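PDB 1QYI: hypothetical protein from Staphylococcus aureus subsp. aureus, which is of unknown function but probably belongs to the haloacid dehalogenase-like hydrolases, a superfamily whose members mostly act on phosphorylated substrates. Local coordinates for residues 209-214 against 246-251; 4-9 against 364-369; 90-95 against 120-125. All coordinates share one frame; numbering follows the deposited sequence.

Overall arrangement
Contact 2 is the buried one: apolar tips from strand 3-6 and from the loop after strand 361-363 meet on one face of the parallel sheet of a fold resembling that of haloacid dehalogenases. Contact 1 lies beside it, with centres about 16 Å apart, and touches it where Phe249 packs on Val8. It lays a returning loop on helix 242-252 and is only partly buried, mixing an aromatic ring with a valine methyl and a buried glutamate. Contact 3 stands apart in the helical region inserted in the sequence after strand 3-6, its centre about 50 Å from that of contact 2. There a single leucine methyl and a bridging water join a helix end and a loop in a partly buried contact.

Contact 1 (209-214 against 246-251); sequences YQEIIL and VVPFEN
Tyr209, on an irregular loop, lies over the turn of helix 242-252 that carries Val247 and Asn251, and its CA comes within 5.8 Å of Pro248 CA, the nearest backbone approach of the two segments. The helix is kinked here because the proline nitrogen has no hydrogen to give to the preceding turn; beyond it Glu250 N bonds to Val246 O and Asn251 N to Val247 O. The closest apolar approach is made by one methyl. Val247 CG1, brought to the Tyr209 ring by standing anti to its own backbone nitrogen (chi1 -179°), meets it obliquely, 3.4 Å from CE1 and 3.7 Å from CZ, a tight fit. Asn251 adds its CB at the ring edge, near the ring plane, 4.0 Å from Tyr209 CD1. The phenol thus lies across one turn of the helix, bearing on residues four apart in sequence. Two residues further along the loop, the CB of Glu211 points at the helix and its OE1 ends 4.2 Å from Pro248 CG. This carboxylate is buried, and both oxygens are hydrogen-bonded to other parts of the protein, so its polarity is met although the proline offers only carbon. Leu190 of helix 172-195 packs on both Tyr209 and Val247. Further along, the loop's backbone pairs with Phe12 and Ser14 just ahead of helix 16-31, while Phe249 sets its ring edge-to-face with that of Phe12. The loop therefore runs between helices 16-31 and 242-252 as the chain returns from the long helix 172-195 to helix 217-229 and strand 233-237.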
ATOM      1  N   TYR A 209      -0.749  -9.008 -10.534  1.00 24.23           N
ATOM      2  CA  TYR A 209      -1.578 -10.000 -11.201  1.00 24.64           C
ATOM      3  C   TYR A 209      -1.934 -11.170 -10.280  1.00 24.03           C
ATOM      4  O   TYR A 209      -2.757 -12.003 -10.634  1.00 24.17           O
ATOM      5  CB  TYR A 209      -0.857 -10.518 -12.440  1.00 21.99           C
ATOM      6  CG  TYR A 209      -0.614  -9.466 -13.478  1.00 22.51           C
ATOM      7  CD1 TYR A 209      -1.638  -9.031 -14.315  1.00 18.80           C
ATOM      8  CD2 TYR A 209       0.665  -8.941 -13.665  1.00 23.25           C
ATOM      9  CE1 TYR A 209      -1.384  -8.107 -15.330  1.00 20.51           C
ATOM     10  CE2 TYR A 209       0.924  -8.015 -14.667  1.00 21.86           C
ATOM     11  CZ  TYR A 209      -0.101  -7.604 -15.502  1.00 21.76           C
ATOM     12  OH  TYR A 209       0.170  -6.708 -16.523  1.00 19.61           O
ATOM     13  N   GLN A 210      -1.316 -11.236  -9.107  1.00 24.45           N
ATOM     14  CA  GLN A 210      -1.611 -12.322  -8.178  1.00 26.96           C
ATOM     15  C   GLN A 210      -2.080 -11.718  -6.874  1.00 28.00           C
ATOM     16  O   GLN A 210      -1.655 -12.126  -5.791  1.00 29.00           O
ATOM     17  CB  GLN A 210      -0.373 -13.180  -7.921  1.00 27.10           C
ATOM     18  CG  GLN A 210       0.451 -13.431  -9.167  1.00 29.77           C
ATOM     19  CD  GLN A 210       1.497 -14.495  -8.968  1.00 30.87           C
ATOM     20  OE1 GLN A 210       2.389 -14.655  -9.795  1.00 32.57           O
ATOM     21  NE2 GLN A 210       1.385 -15.245  -7.876  1.00 33.01           N
ATOM     22  N   GLU A 211      -2.960 -10.731  -6.990  1.00 27.31           N
ATOM     23  CA  GLU A 211      -3.504 -10.026  -5.841  1.00 25.94           C
ATOM     24  C   GLU A 211      -4.381 -10.971  -5.004  1.00 26.30           C
ATOM     25  O   GLU A 211      -5.064 -11.855  -5.531  1.00 24.49           O
ATOM     26  CB  GLU A 211      -4.304  -8.814  -6.342  1.00 23.33           C
ATOM     27  CG  GLU A 211      -4.440  -7.659  -5.355  1.00 24.21           C
ATOM     28  CD  GLU A 211      -3.204  -6.752  -5.288  1.00 22.64           C
ATOM     29  OE1 GLU A 211      -2.766  -6.232  -6.332  1.00 21.51           O
ATOM     30  OE2 GLU A 211      -2.673  -6.542  -4.181  1.00 21.86           O
ATOM     31  N   ILE A 212      -4.329 -10.784  -3.689  1.00 27.71           N
ATOM     32  CA  ILE A 212      -5.093 -11.580  -2.732  1.00 28.75           C
ATOM     33  C   ILE A 212      -6.586 -11.213  -2.776  1.00 30.27           C
ATOM     34  O   ILE A 212      -6.980 -10.097  -2.444  1.00 27.05           O
ATOM     35  CB  ILE A 212      -4.560 -11.376  -1.292  1.00 27.91           C
ATOM     36  CG1 ILE A 212      -3.369 -10.415  -1.286  1.00 31.84           C
ATOM     37  CG2 ILE A 212      -4.080 -12.697  -0.734  1.00 30.53           C
ATOM     38  CD1 ILE A 212      -3.650  -8.979  -1.793  1.00 28.29           C
ATOM     39  N   ILE A 213      -7.414 -12.167  -3.181  1.00 31.45           N
ATOM     40  CA  ILE A 213      -8.836 -11.921  -3.279  1.00 33.67           C
ATOM     41  C   ILE A 213      -9.503 -12.075  -1.915  1.00 35.07           C
ATOM     42  O   ILE A 213      -9.094 -12.912  -1.105  1.00 36.22           O
ATOM     43  CB  ILE A 213      -9.507 -12.907  -4.262  1.00 33.92           C
ATOM     44  CG1 ILE A 213      -8.544 -13.301  -5.391  1.00 33.10           C
ATOM     45  CG2 ILE A 213     -10.792 -12.295  -4.792  1.00 33.32           C
ATOM     46  CD1 ILE A 213      -8.143 -12.176  -6.331  1.00 36.68           C
ATOM     47  N   LEU A 214     -10.532 -11.271  -1.661  1.00 34.16           N
ATOM     48  CA  LEU A 214     -11.243 -11.355  -0.393  1.00 34.25           C
ATOM     49  C   LEU A 214     -12.458 -12.263  -0.567  1.00 35.72           C
ATOM     50  O   LEU A 214     -12.799 -13.036   0.329  1.00 35.05           O
ATOM     51  CB  LEU A 214     -11.665  -9.961   0.082  1.00 33.28           C
ATOM     52  CG  LEU A 214     -10.588  -9.022   0.648  1.00 30.74           C
ATOM     53  CD1 LEU A 214     -11.139  -7.609   0.655  1.00 31.42           C
ATOM     54  CD2 LEU A 214     -10.165  -9.439   2.057  1.00 27.12           C
ATOM     55  N   VAL A 246      -6.911  -0.622 -12.091  1.00 20.78           N
ATOM     56  CA  VAL A 246      -7.316  -1.187 -13.375  1.00 21.83           C
ATOM     57  C   VAL A 246      -6.741  -2.587 -13.655  1.00 20.70           C
ATOM     58  O   VAL A 246      -7.503  -3.535 -13.834  1.00 18.95           O
ATOM     59  CB  VAL A 246      -6.956  -0.229 -14.540  1.00 21.56           C
ATOM     60  CG1 VAL A 246      -7.027  -0.961 -15.874  1.00 24.14           C
ATOM     61  CG2 VAL A 246      -7.934   0.935 -14.547  1.00 24.39           C
ATOM     62  N   VAL A 247      -5.414  -2.715 -13.686  1.00 19.60           N
ATOM     63  CA  VAL A 247      -4.767  -3.988 -13.968  1.00 19.59           C
ATOM     64  C   VAL A 247      -5.331  -5.153 -13.168  1.00 21.45           C
ATOM     65  O   VAL A 247      -5.708  -6.177 -13.740  1.00 21.06           O
ATOM     66  CB  VAL A 247      -3.248  -3.896 -13.730  1.00 20.01           C
ATOM     67  CG1 VAL A 247      -2.576  -5.219 -14.051  1.00 14.71           C
ATOM     68  CG2 VAL A 247      -2.663  -2.786 -14.589  1.00 19.72           C
ATOM     69  N   PRO A 248      -5.405  -5.019 -11.836  1.00 23.33           N
ATOM     70  CA  PRO A 248      -5.941  -6.115 -11.022  1.00 24.40           C
ATOM     71  C   PRO A 248      -7.373  -6.479 -11.427  1.00 25.89           C
ATOM     72  O   PRO A 248      -7.665  -7.635 -11.732  1.00 25.48           O
ATOM     73  CB  PRO A 248      -5.866  -5.563  -9.599  1.00 23.28           C
ATOM     74  CG  PRO A 248      -4.730  -4.574  -9.671  1.00 23.02           C
ATOM     75  CD  PRO A 248      -4.961  -3.899 -10.991  1.00 23.17           C
ATOM     76  N   PHE A 249      -8.258  -5.487 -11.436  1.00 26.88           N
ATOM     77  CA  PHE A 249      -9.652  -5.716 -11.803  1.00 28.80           C
ATOM     78  C   PHE A 249      -9.780  -6.282 -13.210  1.00 29.75           C
ATOM     79  O   PHE A 249     -10.645  -7.116 -13.486  1.00 30.43           O
ATOM     80  CB  PHE A 249     -10.467  -4.420 -11.682  1.00 27.51           C
ATOM     81  CG  PHE A 249     -11.045  -4.192 -10.305  1.00 29.03           C
ATOM     82  CD1 PHE A 249     -10.229  -4.201  -9.179  1.00 28.25           C
ATOM     83  CD2 PHE A 249     -12.405  -3.962 -10.136  1.00 29.58           C
ATOM     84  CE1 PHE A 249     -10.759  -3.985  -7.906  1.00 26.24           C
ATOM     85  CE2 PHE A 249     -12.942  -3.745  -8.863  1.00 27.56           C
ATOM     86  CZ  PHE A 249     -12.110  -3.757  -7.750  1.00 27.67           C
ATOM     87  N   GLU A 250      -8.908  -5.819 -14.091  1.00 30.79           N
ATOM     88  CA  GLU A 250      -8.876  -6.260 -15.476  1.00 31.04           C
ATOM     89  C   GLU A 250      -8.557  -7.756 -15.524  1.00 30.78           C
ATOM     90  O   GLU A 250      -9.345  -8.546 -16.038  1.00 30.66           O
ATOM     91  CB  GLU A 250      -7.819  -5.430 -16.212  1.00 33.33           C
ATOM     92  CG  GLU A 250      -7.196  -6.077 -17.419  1.00 35.48           C
ATOM     93  CD  GLU A 250      -8.212  -6.598 -18.390  1.00 35.08           C
ATOM     94  OE1 GLU A 250      -9.123  -5.829 -18.759  1.00 35.67           O
ATOM     95  OE2 GLU A 250      -8.094  -7.777 -18.785  1.00 36.99           O
ATOM     96  N   ASN A 251      -7.409  -8.130 -14.965  1.00 31.66           N
ATOM     97  CA  ASN A 251      -6.961  -9.522 -14.919  1.00 32.12           C
ATOM     98  C   ASN A 251      -7.997 -10.442 -14.264  1.00 32.42           C
ATOM     99  O   ASN A 251      -8.145 -11.596 -14.660  1.00 32.39           O
ATOM    100  CB  ASN A 251      -5.614  -9.589 -14.174  1.00 33.44           C
ATOM    101  CG  ASN A 251      -5.219 -11.007 -13.751  1.00 34.74           C
ATOM    102  OD1 ASN A 251      -5.237 -11.340 -12.564  1.00 35.00           O
ATOM    103  ND2 ASN A 251      -4.849 -11.836 -14.718  1.00 35.36           N
TER

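Contact 2 (4-9 against 364-369); sequences ILFDVD and NHLGEL
Phe6, on the central strand 3-6, reaches Leu366 and Leu369 across a gap that leaves the Phe6 and Leu366 CA atoms 9.9 Å apart, so side chains alone make the contact. From CB, which points at the loop, the chain turns to bring CG beside the backbone nitrogen and opposite the carbonyl carbon (chi1 -76°), and the ring extends out from the sheet. CD1 is the first ring atom to meet the partner segment, 4.1 Å from Leu366 CD1. The next atom, CE1, is pressed closer, 3.3 Å from the same Leu366 CD1, which comes in obliquely to the ring as the two side chains cross at about a right angle. At the tip, CZ lies 3.9 Å from Leu369 CD2, a methyl placed at the ring edge near its plane. That methyl has a second partner: Ile4 CD1 approaches it tip to tip, also at 3.9 Å, so CD2 bridges two residues of one strand.

The loop is braced from within. Asn364 ND2 gives a 2.8 Å hydrogen bond to the syn lone pair of Glu368 OE2, an oxygen that lies close to the amide plane of Asn364, while the backbone N of Asn364 reaches Glu368 OE1 from above the carboxylate. Val220 and Leu223 of helix 217-229 pack on Leu366, and Leu224 and Leu227 on Phe6, so loop 364-369 joins that helix on one face of the sheet. A parallel sheet with helices packed on its faces is the Rossmann-like core of the haloacid dehalogenase fold, to which this protein probably belongs; strand 3-6 runs straight into Asp7-Val8-Asp9, which matches the family's DxD motif, with Asp323 and Asp327 close to Asp7.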
ATOM      1  N   ILE A   4     -24.074   2.868  -6.521  1.00 33.62           N
ATOM      2  CA  ILE A   4     -23.441   2.206  -5.398  1.00 31.64           C
ATOM      3  C   ILE A   4     -21.938   2.295  -5.613  1.00 29.22           C
ATOM      4  O   ILE A   4     -21.401   1.675  -6.516  1.00 29.05           O
ATOM      5  CB  ILE A   4     -23.897   0.745  -5.286  1.00 31.38           C
ATOM      6  CG1 ILE A   4     -23.015   0.017  -4.270  1.00 33.06           C
ATOM      7  CG2 ILE A   4     -23.845   0.105  -6.644  1.00 32.23           C
ATOM      8  CD1 ILE A   4     -23.585  -1.320  -3.838  1.00 36.59           C
ATOM      9  N   LEU A   5     -21.280   3.083  -4.770  1.00 26.59           N
ATOM     10  CA  LEU A   5     -19.855   3.281  -4.880  1.00 24.62           C
ATOM     11  C   LEU A   5     -19.080   2.320  -3.991  1.00 25.09           C
ATOM     12  O   LEU A   5     -19.310   2.242  -2.775  1.00 22.60           O
ATOM     13  CB  LEU A   5     -19.507   4.728  -4.540  1.00 22.69           C
ATOM     14  CG  LEU A   5     -20.438   5.782  -5.146  1.00 20.66           C
ATOM     15  CD1 LEU A   5     -19.961   7.159  -4.741  1.00 19.69           C
ATOM     16  CD2 LEU A   5     -20.485   5.652  -6.666  1.00 18.79           C
ATOM     17  N   PHE A   6     -18.148   1.600  -4.621  1.00 25.00           N
ATOM     18  CA  PHE A   6     -17.303   0.601  -3.966  1.00 22.58           C
ATOM     19  C   PHE A   6     -15.878   1.061  -3.700  1.00 23.18           C
ATOM     20  O   PHE A   6     -15.321   1.896  -4.416  1.00 21.91           O
ATOM     21  CB  PHE A   6     -17.223  -0.652  -4.838  1.00 23.99           C
ATOM     22  CG  PHE A   6     -18.455  -1.513  -4.795  1.00 26.65           C
ATOM     23  CD1 PHE A   6     -18.665  -2.386  -3.726  1.00 25.82           C
ATOM     24  CD2 PHE A   6     -19.393  -1.467  -5.829  1.00 25.61           C
ATOM     25  CE1 PHE A   6     -19.781  -3.206  -3.686  1.00 26.87           C
ATOM     26  CE2 PHE A   6     -20.515  -2.280  -5.802  1.00 28.08           C
ATOM     27  CZ  PHE A   6     -20.712  -3.157  -4.723  1.00 30.21           C
ATOM     28  N   ASP A   7     -15.290   0.497  -2.653  1.00 23.83           N
ATOM     29  CA  ASP A   7     -13.898   0.768  -2.309  1.00 22.65           C
ATOM     30  C   ASP A   7     -13.204  -0.525  -2.718  1.00 21.36           C
ATOM     31  O   ASP A   7     -13.862  -1.558  -2.822  1.00 20.97           O
ATOM     32  CB  ASP A   7     -13.745   1.017  -0.811  1.00 24.13           C
ATOM     33  CG  ASP A   7     -12.302   1.241  -0.402  1.00 26.02           C
ATOM     34  OD1 ASP A   7     -11.514   1.763  -1.218  1.00 27.01           O
ATOM     35  OD2 ASP A   7     -11.951   0.906   0.746  1.00 28.50           O
ATOM     36  N   VAL A   8     -11.899  -0.484  -2.961  1.00 20.37           N
ATOM     37  CA  VAL A   8     -11.203  -1.685  -3.396  1.00 19.74           C
ATOM     38  C   VAL A   8     -10.588  -2.494  -2.261  1.00 20.15           C
ATOM     39  O   VAL A   8     -11.040  -3.607  -1.987  1.00 19.18           O
ATOM     40  CB  VAL A   8     -10.129  -1.350  -4.438  1.00 19.81           C
ATOM     41  CG1 VAL A   8      -9.568  -2.629  -5.017  1.00 14.55           C
ATOM     42  CG2 VAL A   8     -10.737  -0.495  -5.553  1.00 16.73           C
ATOM     43  N   ASP A   9      -9.571  -1.956  -1.597  1.00 20.21           N
ATOM     44  CA  ASP A   9      -8.977  -2.704  -0.508  1.00 21.69           C
ATOM     45  C   ASP A   9      -9.950  -2.761   0.644  1.00 21.31           C
ATOM     46  O   ASP A   9     -10.612  -1.769   0.961  1.00 21.49           O
ATOM     47  CB  ASP A   9      -7.653  -2.092  -0.035  1.00 23.19           C
ATOM     48  CG  ASP A   9      -6.534  -2.246  -1.057  1.00 25.85           C
ATOM     49  OD1 ASP A   9      -6.515  -3.264  -1.790  1.00 24.54           O
ATOM     50  OD2 ASP A   9      -5.663  -1.351  -1.112  1.00 28.39           O
ATOM     51  N   ASN A 364     -20.749  -8.569   7.037  1.00 25.52           N
ATOM     52  CA  ASN A 364     -19.528  -9.347   7.257  1.00 24.95           C
ATOM     53  C   ASN A 364     -18.605  -9.285   6.053  1.00 25.64           C
ATOM     54  O   ASN A 364     -17.391  -9.174   6.198  1.00 25.46           O
ATOM     55  CB  ASN A 364     -19.840 -10.812   7.567  1.00 24.74           C
ATOM     56  CG  ASN A 364     -20.404 -11.011   8.957  1.00 26.22           C
ATOM     57  OD1 ASN A 364     -19.769 -10.681   9.959  1.00 25.27           O
ATOM     58  ND2 ASN A 364     -21.607 -11.563   9.025  1.00 28.26           N
ATOM     59  N   HIS A 365     -19.185  -9.373   4.863  1.00 26.95           N
ATOM     60  CA  HIS A 365     -18.411  -9.316   3.626  1.00 28.82           C
ATOM     61  C   HIS A 365     -19.284  -8.928   2.431  1.00 29.35           C
ATOM     62  O   HIS A 365     -20.512  -8.903   2.524  1.00 30.02           O
ATOM     63  CB  HIS A 365     -17.715 -10.665   3.385  1.00 27.50           C
ATOM     64  CG  HIS A 365     -18.643 -11.839   3.430  1.00 27.72           C
ATOM     65  ND1 HIS A 365     -19.569 -12.094   2.447  1.00 26.98           N
ATOM     66  CD2 HIS A 365     -18.785 -12.824   4.353  1.00 26.89           C
ATOM     67  CE1 HIS A 365     -20.248 -13.192   2.755  1.00 27.60           C
ATOM     68  NE2 HIS A 365     -19.788 -13.648   3.904  1.00 28.17           N
ATOM     69  N   LEU A 366     -18.640  -8.619   1.315  1.00 29.53           N
ATOM     70  CA  LEU A 366     -19.346  -8.213   0.105  1.00 31.62           C
ATOM     71  C   LEU A 366     -20.552  -9.080  -0.249  1.00 32.36           C
ATOM     72  O   LEU A 366     -21.500  -8.602  -0.866  1.00 33.00           O
ATOM     73  CB  LEU A 366     -18.384  -8.194  -1.084  1.00 31.91           C
ATOM     74  CG  LEU A 366     -18.931  -7.552  -2.361  1.00 34.11           C
ATOM     75  CD1 LEU A 366     -19.229  -6.086  -2.096  1.00 32.46           C
ATOM     76  CD2 LEU A 366     -17.927  -7.700  -3.501  1.00 32.17           C
ATOM     77  N   GLY A 367     -20.518 -10.352   0.133  1.00 33.83           N
ATOM     78  CA  GLY A 367     -21.618 -11.244  -0.188  1.00 34.22           C
ATOM     79  C   GLY A 367     -22.926 -10.899   0.502  1.00 35.71           C
ATOM     80  O   GLY A 367     -23.999 -10.907  -0.115  1.00 36.81           O
ATOM     81  N   GLU A 368     -22.828 -10.591   1.789  1.00 34.25           N
ATOM     82  CA  GLU A 368     -23.980 -10.247   2.604  1.00 34.39           C
ATOM     83  C   GLU A 368     -24.585  -8.901   2.227  1.00 33.72           C
ATOM     84  O   GLU A 368     -25.413  -8.358   2.960  1.00 34.27           O
ATOM     85  CB  GLU A 368     -23.582 -10.243   4.085  1.00 34.59           C
ATOM     86  CG  GLU A 368     -23.451 -11.635   4.686  1.00 37.14           C
ATOM     87  CD  GLU A 368     -23.001 -11.617   6.140  1.00 39.59           C
ATOM     88  OE1 GLU A 368     -23.311 -10.630   6.848  1.00 41.81           O
ATOM     89  OE2 GLU A 368     -22.357 -12.602   6.581  1.00 38.35           O
ATOM     90  N   LEU A 369     -24.178  -8.372   1.080  1.00 33.56           N
ATOM     91  CA  LEU A 369     -24.681  -7.078   0.618  1.00 33.41           C
ATOM     92  C   LEU A 369     -26.137  -7.143   0.162  1.00 33.39           C
ATOM     93  O   LEU A 369     -26.857  -6.143   0.222  1.00 33.74           O
ATOM     94  CB  LEU A 369     -23.808  -6.547  -0.523  1.00 33.11           C
ATOM     95  CG  LEU A 369     -24.242  -5.230  -1.171  1.00 33.16           C
ATOM     96  CD1 LEU A 369     -24.198  -4.107  -0.142  1.00 33.11           C
ATOM     97  CD2 LEU A 369     -23.327  -4.906  -2.338  1.00 34.71           C
TER

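Contact 3 (90-95 against 120-125); sequences IDILKK and TNLADC
The end of helix 77-93, in the helical region of the protein, meets the irregular loop 120-125 through Ile92 and Lys95 on one side and Leu122 on the other. The backbones come nearest at Lys95 and Leu122, with 6.9 Å between their CA atoms. Leu122 touches with one branch: its CD2 sits 4.1 Å from Lys95 CB and 4.2 Å from Ile92 CG2, so one methyl touches both residues. Lys95 N is bonded to Ile92 O, three residues back, which keeps these two partners of the methyl together. This helical region lies between strand 3-6 and strand 233-237 in sequence, the place where many haloacid dehalogenases insert a helical cap, so the contact probably lies in such a cap, far from the sheet. The rest of Lys95 takes another course. Bent at each of its last three torsions, its chain folds round so that NZ gives a hydrogen bond to a water at 3.1 Å. The water in turn donates to the backbone carbonyl Asp124 O at 2.8 Å and ties the ammonium group to the loop indirectly. The carboxylate of Asp124 stays apart, its OD2 lying 5.7 Å from Lys95 NZ. Phe126 packs on both Ile92 and Lys95, while the neighbouring Lys94 forms a salt bridge with Glu158 of helix 144-158.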
ATOM      1  N   ILE A  90      22.936  -1.182   8.535  1.00 26.60           N
ATOM      2  CA  ILE A  90      23.741  -0.579   9.594  1.00 28.35           C
ATOM      3  C   ILE A  90      24.407  -1.696  10.420  1.00 28.86           C
ATOM      4  O   ILE A  90      25.544  -1.559  10.865  1.00 28.79           O
ATOM      5  CB  ILE A  90      22.843   0.330  10.516  1.00 26.39           C
ATOM      6  CG1 ILE A  90      22.418   1.575   9.753  1.00 24.44           C
ATOM      7  CG2 ILE A  90      23.600   0.757  11.766  1.00 28.18           C
ATOM      8  CD1 ILE A  90      21.195   2.256  10.323  1.00 28.07           C
ATOM      9  N   ASP A  91      23.692  -2.806  10.594  1.00 29.69           N
ATOM     10  CA  ASP A  91      24.177  -3.947  11.361  1.00 28.92           C
ATOM     11  C   ASP A  91      25.379  -4.633  10.697  1.00 28.71           C
ATOM     12  O   ASP A  91      26.318  -5.073  11.371  1.00 28.15           O
ATOM     13  CB  ASP A  91      23.030  -4.946  11.568  1.00 29.31           C
ATOM     14  CG  ASP A  91      23.328  -5.962  12.652  1.00 30.68           C
ATOM     15  OD1 ASP A  91      23.984  -5.595  13.656  1.00 33.11           O
ATOM     16  OD2 ASP A  91      22.873  -7.118  12.525  1.00 30.81           O
ATOM     17  N   ILE A  92      25.335  -4.725   9.373  1.00 28.03           N
ATOM     18  CA  ILE A  92      26.401  -5.338   8.593  1.00 27.89           C
ATOM     19  C   ILE A  92      27.581  -4.361   8.495  1.00 29.48           C
ATOM     20  O   ILE A  92      28.742  -4.776   8.469  1.00 30.20           O
ATOM     21  CB  ILE A  92      25.897  -5.706   7.159  1.00 26.28           C
ATOM     22  CG1 ILE A  92      24.728  -6.678   7.260  1.00 24.48           C
ATOM     23  CG2 ILE A  92      27.012  -6.345   6.341  1.00 24.28           C
ATOM     24  CD1 ILE A  92      24.096  -7.016   5.935  1.00 28.35           C
ATOM     25  N   LEU A  93      27.284  -3.065   8.445  1.00 30.46           N
ATOM     26  CA  LEU A  93      28.329  -2.050   8.344  1.00 32.97           C
ATOM     27  C   LEU A  93      29.149  -1.877   9.617  1.00 36.17           C
ATOM     28  O   LEU A  93      30.251  -1.330   9.574  1.00 39.40           O
ATOM     29  CB  LEU A  93      27.733  -0.700   7.961  1.00 29.32           C
ATOM     30  CG  LEU A  93      27.152  -0.634   6.559  1.00 28.37           C
ATOM     31  CD1 LEU A  93      26.405   0.670   6.411  1.00 29.78           C
ATOM     32  CD2 LEU A  93      28.255  -0.753   5.523  1.00 26.49           C
ATOM     33  N   LYS A  94      28.617  -2.336  10.743  1.00 37.58           N
ATOM     34  CA  LYS A  94      29.326  -2.215  12.007  1.00 39.81           C
ATOM     35  C   LYS A  94      30.311  -3.373  12.174  1.00 41.30           C
ATOM     36  O   LYS A  94      30.945  -3.520  13.217  1.00 41.03           O
ATOM     37  CB  LYS A  94      28.321  -2.192  13.160  1.00 42.15           C
ATOM     38  CG  LYS A  94      28.905  -1.808  14.506  1.00 45.28           C
ATOM     39  CD  LYS A  94      27.817  -1.667  15.562  1.00 47.99           C
ATOM     40  CE  LYS A  94      27.107  -2.988  15.813  1.00 50.27           C
ATOM     41  NZ  LYS A  94      25.963  -2.839  16.761  1.00 51.23           N
ATOM     42  N   LYS A  95      30.434  -4.194  11.133  1.00 42.56           N
ATOM     43  CA  LYS A  95      31.348  -5.330  11.152  1.00 43.44           C
ATOM     44  C   LYS A  95      32.600  -5.028  10.321  1.00 44.16           C
ATOM     45  O   LYS A  95      33.569  -5.787  10.349  1.00 45.58           O
ATOM     46  CB  LYS A  95      30.655  -6.586  10.610  1.00 43.69           C
ATOM     47  CG  LYS A  95      29.399  -6.993  11.373  1.00 43.51           C
ATOM     48  CD  LYS A  95      29.707  -7.643  12.710  1.00 45.54           C
ATOM     49  CE  LYS A  95      30.157  -9.095  12.542  1.00 50.04           C
ATOM     50  NZ  LYS A  95      29.046  -9.991  12.064  1.00 52.03           N
ATOM     51  N   THR A 120      32.545  -8.796   0.607  1.00 43.28           N
ATOM     52  CA  THR A 120      33.916  -9.253   0.422  1.00 45.05           C
ATOM     53  C   THR A 120      34.846  -8.840   1.566  1.00 44.39           C
ATOM     54  O   THR A 120      35.914  -9.428   1.746  1.00 44.65           O
ATOM     55  CB  THR A 120      34.506  -8.716  -0.904  1.00 47.31           C
ATOM     56  OG1 THR A 120      34.675  -7.290  -0.829  1.00 47.08           O
ATOM     57  CG2 THR A 120      33.571  -9.048  -2.073  1.00 49.46           C
ATOM     58  N   ASN A 121      34.428  -7.841   2.342  1.00 42.92           N
ATOM     59  CA  ASN A 121      35.227  -7.329   3.455  1.00 42.76           C
ATOM     60  C   ASN A 121      34.778  -7.836   4.822  1.00 43.28           C
ATOM     61  O   ASN A 121      35.215  -7.323   5.858  1.00 44.63           O
ATOM     62  CB  ASN A 121      35.198  -5.803   3.451  1.00 42.04           C
ATOM     63  CG  ASN A 121      35.894  -5.215   2.244  1.00 41.32           C
ATOM     64  OD1 ASN A 121      35.445  -4.220   1.679  1.00 40.38           O
ATOM     65  ND2 ASN A 121      37.005  -5.824   1.850  1.00 41.67           N
ATOM     66  N   LEU A 122      33.902  -8.836   4.814  1.00 42.79           N
ATOM     67  CA  LEU A 122      33.389  -9.442   6.038  1.00 41.53           C
ATOM     68  C   LEU A 122      34.363 -10.487   6.549  1.00 41.52           C
ATOM     69  O   LEU A 122      34.554 -11.526   5.919  1.00 41.34           O
ATOM     70  CB  LEU A 122      32.039 -10.105   5.780  1.00 39.97           C
ATOM     71  CG  LEU A 122      30.855  -9.161   5.649  1.00 38.73           C
ATOM     72  CD1 LEU A 122      29.626  -9.938   5.238  1.00 37.38           C
ATOM     73  CD2 LEU A 122      30.643  -8.456   6.973  1.00 38.72           C
ATOM     74  N   ALA A 123      34.967 -10.210   7.700  1.00 41.36           N
ATOM     75  CA  ALA A 123      35.936 -11.121   8.302  1.00 40.33           C
ATOM     76  C   ALA A 123      35.324 -12.485   8.584  1.00 38.16           C
ATOM     77  O   ALA A 123      35.808 -13.515   8.107  1.00 35.37           O
ATOM     78  CB  ALA A 123      36.470 -10.517   9.599  1.00 41.83           C
ATOM     79  N   ASP A 124      34.256 -12.481   9.371  1.00 35.68           N
ATOM     80  CA  ASP A 124      33.584 -13.717   9.730  1.00 33.92           C
ATOM     81  C   ASP A 124      32.269 -13.802   8.988  1.00 31.27           C
ATOM     82  O   ASP A 124      31.868 -12.864   8.306  1.00 32.23           O
ATOM     83  CB  ASP A 124      33.308 -13.763  11.237  1.00 35.52           C
ATOM     84  CG  ASP A 124      34.429 -13.154  12.056  1.00 36.16           C
ATOM     85  OD1 ASP A 124      35.605 -13.526  11.839  1.00 37.78           O
ATOM     86  OD2 ASP A 124      34.129 -12.307  12.919  1.00 35.67           O
ATOM     87  N   CYS A 125      31.601 -14.938   9.105  1.00 27.77           N
ATOM     88  CA  CYS A 125      30.317 -15.091   8.460  1.00 25.91           C
ATOM     89  C   CYS A 125      29.361 -14.173   9.217  1.00 25.73           C
ATOM     90  O   CYS A 125      29.308 -14.209  10.445  1.00 26.39           O
ATOM     91  CB  CYS A 125      29.847 -16.540   8.569  1.00 26.05           C
ATOM     92  SG  CYS A 125      28.245 -16.849   7.814  1.00 23.00           S
TER
HETATM   93  O   HOH W   1      30.459 -10.691   9.419  1.00 13.39           O